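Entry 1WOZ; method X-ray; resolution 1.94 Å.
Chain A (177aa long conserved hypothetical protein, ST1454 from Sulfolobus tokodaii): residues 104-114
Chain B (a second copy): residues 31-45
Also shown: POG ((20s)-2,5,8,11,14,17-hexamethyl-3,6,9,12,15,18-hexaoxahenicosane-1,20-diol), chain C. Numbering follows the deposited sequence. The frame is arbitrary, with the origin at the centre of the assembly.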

# COMPACT_ATOMS: atom_id res chain seq x y z
N ILE A 104 -7.28 -17.51 -0.79
CA ILE A 104 -7.26 -16.36 -1.70
C ILE A 104 -7.61 -15.18 -0.80
O ILE A 104 -8.70 -15.13 -0.21
CB ILE A 104 -8.31 -16.53 -2.82
CG1 ILE A 104 -7.92 -17.73 -3.70
CG2 ILE A 104 -8.41 -15.21 -3.64
CD1 ILE A 104 -8.94 -18.07 -4.82
N PRO A 105 -6.69 -14.21 -0.68
CA PRO A 105 -6.95 -13.07 0.20
C PRO A 105 -8.21 -12.25 -0.09
O PRO A 105 -8.42 -11.78 -1.21
CB PRO A 105 -5.65 -12.25 0.10
CG PRO A 105 -5.19 -12.52 -1.29
CD PRO A 105 -5.44 -14.01 -1.45
N GLY A 106 -9.03 -12.08 0.95
CA GLY A 106 -10.26 -11.32 0.79
C GLY A 106 -11.39 -11.82 1.69
O GLY A 106 -11.14 -12.47 2.72
N GLY A 107 -12.62 -11.51 1.28
CA GLY A 107 -13.82 -11.90 2.01
C GLY A 107 -14.46 -10.67 2.66
O GLY A 107 -14.86 -9.72 1.96
N SER A 108 -14.58 -10.69 3.98
CA SER A 108 -15.12 -9.54 4.71
C SER A 108 -14.13 -8.39 4.59
O SER A 108 -12.96 -8.59 4.29
CB SER A 108 -15.31 -9.87 6.20
OG SER A 108 -14.09 -10.30 6.79
N GLU A 109 -14.60 -7.16 4.79
CA GLU A 109 -13.68 -6.02 4.69
C GLU A 109 -12.61 -6.17 5.79
O GLU A 109 -11.45 -5.81 5.59
CB GLU A 109 -14.44 -4.69 4.83
CG GLU A 109 -13.55 -3.46 4.56
CD GLU A 109 -14.33 -2.16 4.54
OE1 GLU A 109 -13.68 -1.10 4.42
OE2 GLU A 109 -15.58 -2.20 4.63
N GLU A 110 -13.00 -6.72 6.95
CA GLU A 110 -12.05 -6.92 8.05
C GLU A 110 -10.94 -7.90 7.66
O GLU A 110 -9.74 -7.60 7.83
CB GLU A 110 -12.76 -7.45 9.31
CG GLU A 110 -13.70 -6.45 9.95
CD GLU A 110 -15.11 -6.47 9.37
OE1 GLU A 110 -15.35 -7.17 8.37
OE2 GLU A 110 -15.98 -5.77 9.93
N ALA A 111 -11.31 -9.05 7.12
CA ALA A 111 -10.30 -10.01 6.69
C ALA A 111 -9.48 -9.42 5.52
O ALA A 111 -8.27 -9.66 5.43
CB ALA A 111 -10.97 -11.32 6.24
N SER A 112 -10.13 -8.66 4.65
CA SER A 112 -9.41 -8.10 3.50
C SER A 112 -8.34 -7.12 3.94
O SER A 112 -7.23 -7.15 3.42
CB SER A 112 -10.38 -7.41 2.53
OG SER A 112 -11.28 -8.35 1.97
N VAL A 113 -8.65 -6.24 4.90
CA VAL A 113 -7.65 -5.29 5.34
C VAL A 113 -6.52 -6.01 6.09
O VAL A 113 -5.36 -5.58 6.02
CB VAL A 113 -8.25 -4.17 6.20
CG1 VAL A 113 -7.17 -3.14 6.56
CG2 VAL A 113 -9.34 -3.46 5.41
N LEU A 114 -6.87 -7.09 6.79
CA LEU A 114 -5.85 -7.89 7.48
C LEU A 114 -4.90 -8.56 6.48
O LEU A 114 -3.69 -8.65 6.73
CB LEU A 114 -6.51 -8.95 8.38
CG LEU A 114 -7.09 -8.30 9.67
CD1 LEU A 114 -8.10 -9.26 10.33
CD2 LEU A 114 -5.97 -7.96 10.66
OH POG C . 0.39 -15.50 -3.57
C2 POG C . 0.58 -15.21 -4.96
C1 POG C . -0.65 -14.70 -5.62
C3 POG C . 1.02 -16.43 -5.61
O2 POG C . 1.87 -17.19 -4.74
C5 POG C . 1.78 -18.58 -5.09
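Chain B (31-45) LDELNSFIGFAISKI

The most unusual feature of this contact is a place where two glycines meet, backbone to backbone. Gly A106 CA lies 4.1 Å from Gly B39 CA, and Gly B39 CA also approaches Pro A105 O at 3.4 Å with an angle of 144° at the hydrogen, the geometry of a CA-H...O contact. The absence of side chains is what permits this. An ideal CB built on Gly B39 would fall 2.1 Å from Pro A105 O, a clash, and 3.1 Å from Gly A106 CA; one built on Gly A106 would lie 3.3 Å from Gly B39 CA. Gly A106 has a second reason to be glycine, since at phi/psi of 148/-158° a CB would be jammed against the carbonyl oxygen of the preceding residue.

Chain B contributes a helix that enters the stretch already formed and keeps regular i to i+4 bonds as far as Ser B43 N, such as Gly B39 N to Asn B35 O at 2.9 Å. Chain A approaches first as a loop and then, from Glu A109, as a helix. Ser A108 caps that helix: its OG accepts from Ala A111 N at 3.1 Å with an angle of 163°. The two helices run nearly antiparallel, with 160° between their N-to-C directions, a signed crossing angle of -160° and a closest axial approach of 8.4 Å.

The register follows the chain A loop along the chain B helix. Pro A105 pairs with Ser B36 (CA to CA 5.2 Å), and Glu A109 with Ser B43 (CA to CA 5.2 Å). As the chain A helix then turns back along its partner, Ser A112 comes to lie beside Phe B40, their CA atoms 4.8 Å apart. Pro A105 points toward chain B and is covered more than any other residue of the two stretches; its CB lies 3.6 Å from Ser B36 OG and its CD 3.7 Å from Asn B35 ND2.

Phe B40 starts sideways, but its ring reaches chain A. Val A113 CG2 packs at 3.3 Å from Phe B40 CE2, a close apolar contact, while Ser A112 CB meets the ring edge, 4.1 Å from Phe B40 CD2. Ser A112 OG donates to Ser A108 O at 2.9 Å, and Ser B43 OG to Phe B40 O at 2.8 Å, so each serine hydroxyl serves its own chain even where the two residues touch, Ser A112 OG to Ser B43 CB at 3.5 Å.

One direct hydrogen bond crosses between the stretches, from Lys B44 NZ to Glu A109 OE1 at 2.7 Å, and it is part of a salt bridge; a close approach elsewhere in the model makes the position of OE1 less certain. Two waters add indirect links. The first accepts from Gly A107 N and donates to Gly B39 O, both at 2.8 Å. The second donates to Ser A112 O at 3.0 Å and to Ser B36 O at 2.7 Å. Together the stretches bury 513 Å².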

# COMPACT_ATOMS: atom_id res chain seq x y z
N LEU B 31 3.06 -10.20 -6.14
CA LEU B 31 1.79 -10.73 -6.64
C LEU B 31 0.80 -10.86 -5.49
O LEU B 31 -0.38 -10.56 -5.64
CB LEU B 31 2.01 -12.10 -7.31
CG LEU B 31 2.71 -11.92 -8.65
CD1 LEU B 31 3.18 -13.28 -9.15
CD2 LEU B 31 1.77 -11.26 -9.67
N ASP B 32 1.29 -11.33 -4.34
CA ASP B 32 0.42 -11.47 -3.16
C ASP B 32 -0.09 -10.09 -2.68
O ASP B 32 -1.27 -9.93 -2.34
CB ASP B 32 1.19 -12.19 -2.04
CG ASP B 32 0.39 -12.31 -0.74
OD1 ASP B 32 -0.81 -12.62 -0.78
OD2 ASP B 32 0.98 -12.10 0.33
N GLU B 33 0.80 -9.10 -2.66
CA GLU B 33 0.38 -7.76 -2.23
C GLU B 33 -0.71 -7.26 -3.19
O GLU B 33 -1.75 -6.76 -2.76
CB GLU B 33 1.58 -6.80 -2.20
CG GLU B 33 1.18 -5.41 -1.68
CD GLU B 33 2.34 -4.42 -1.54
OE1 GLU B 33 3.50 -4.81 -1.74
OE2 GLU B 33 2.08 -3.24 -1.22
N LEU B 34 -0.49 -7.41 -4.49
CA LEU B 34 -1.52 -6.99 -5.45
C LEU B 34 -2.83 -7.78 -5.22
O LEU B 34 -3.92 -7.22 -5.18
CB LEU B 34 -1.02 -7.22 -6.89
CG LEU B 34 -2.08 -7.07 -8.01
CD1 LEU B 34 -2.66 -5.65 -8.02
CD2 LEU B 34 -1.42 -7.36 -9.37
N ASN B 35 -2.70 -9.10 -5.05
CA ASN B 35 -3.86 -9.96 -4.84
C ASN B 35 -4.65 -9.52 -3.60
O ASN B 35 -5.89 -9.57 -3.58
CB ASN B 35 -3.38 -11.42 -4.70
CG ASN B 35 -4.40 -12.44 -5.20
OD1 ASN B 35 -5.41 -12.09 -5.81
ND2 ASN B 35 -4.14 -13.71 -4.93
N SER B 36 -3.94 -9.10 -2.56
CA SER B 36 -4.59 -8.68 -1.32
C SER B 36 -5.32 -7.35 -1.54
O SER B 36 -6.45 -7.19 -1.05
CB SER B 36 -3.56 -8.58 -0.19
OG SER B 36 -2.98 -9.87 0.05
N PHE B 37 -4.71 -6.40 -2.25
CA PHE B 37 -5.46 -5.16 -2.54
C PHE B 37 -6.70 -5.47 -3.39
O PHE B 37 -7.77 -4.85 -3.22
CB PHE B 37 -4.56 -4.13 -3.26
CG PHE B 37 -3.72 -3.28 -2.32
CD1 PHE B 37 -4.29 -2.22 -1.62
CD2 PHE B 37 -2.38 -3.59 -2.09
CE1 PHE B 37 -3.54 -1.47 -0.70
CE2 PHE B 37 -1.61 -2.87 -1.17
CZ PHE B 37 -2.19 -1.80 -0.46
N ILE B 38 -6.59 -6.43 -4.31
CA ILE B 38 -7.76 -6.78 -5.11
C ILE B 38 -8.86 -7.34 -4.19
O ILE B 38 -10.04 -7.01 -4.34
CB ILE B 38 -7.42 -7.81 -6.21
CG1 ILE B 38 -6.67 -7.10 -7.34
CG2 ILE B 38 -8.71 -8.42 -6.79
CD1 ILE B 38 -5.99 -8.03 -8.36
N GLY B 39 -8.46 -8.18 -3.23
CA GLY B 39 -9.42 -8.74 -2.29
C GLY B 39 -10.09 -7.60 -1.54
O GLY B 39 -11.30 -7.66 -1.29
N PHE B 40 -9.32 -6.57 -1.18
CA PHE B 40 -9.87 -5.41 -0.46
C PHE B 40 -10.85 -4.65 -1.37
O PHE B 40 -11.96 -4.29 -0.97
CB PHE B 40 -8.72 -4.50 0.05
CG PHE B 40 -9.18 -3.26 0.80
CD1 PHE B 40 -8.70 -2.00 0.44
CD2 PHE B 40 -10.07 -3.36 1.87
CE1 PHE B 40 -9.09 -0.85 1.13
CE2 PHE B 40 -10.47 -2.20 2.57
CZ PHE B 40 -9.98 -0.95 2.20
N ALA B 41 -10.47 -4.43 -2.63
CA ALA B 41 -11.38 -3.73 -3.57
C ALA B 41 -12.71 -4.50 -3.70
O ALA B 41 -13.81 -3.90 -3.70
CB ALA B 41 -10.74 -3.62 -4.91
N ILE B 42 -12.62 -5.82 -3.84
CA ILE B 42 -13.82 -6.64 -3.94
C ILE B 42 -14.72 -6.45 -2.71
O ILE B 42 -15.93 -6.28 -2.84
CB ILE B 42 -13.47 -8.15 -4.09
CG1 ILE B 42 -12.82 -8.40 -5.45
CG2 ILE B 42 -14.76 -9.03 -3.91
CD1 ILE B 42 -12.15 -9.78 -5.59
N SER B 43 -14.13 -6.45 -1.51
CA SER B 43 -14.94 -6.27 -0.31
C SER B 43 -15.62 -4.89 -0.23
O SER B 43 -16.60 -4.71 0.49
CB SER B 43 -14.09 -6.47 0.97
OG SER B 43 -13.28 -5.34 1.26
N LYS B 44 -15.12 -3.92 -0.98
CA LYS B 44 -15.67 -2.55 -0.94
C LYS B 44 -16.58 -2.20 -2.12
O LYS B 44 -17.16 -1.12 -2.16
CB LYS B 44 -14.52 -1.53 -0.91
CG LYS B 44 -13.55 -1.66 0.25
CD LYS B 44 -14.20 -1.27 1.55
CE LYS B 44 -14.53 0.21 1.59
NZ LYS B 44 -15.17 0.59 2.89
N ILE B 45 -16.70 -3.10 -3.07
CA ILE B 45 -17.49 -2.88 -4.28
C ILE B 45 -18.78 -3.70 -4.22
O ILE B 45 -18.74 -4.92 -4.04
CB ILE B 45 -16.64 -3.30 -5.53
CG1 ILE B 45 -15.53 -2.27 -5.77
CG2 ILE B 45 -17.50 -3.45 -6.76
CD1 ILE B 45 -14.47 -2.80 -6.76
O HOH W 1 -12.78 -10.02 -1.13
O HOH W 2 -7.45 -8.79 0.91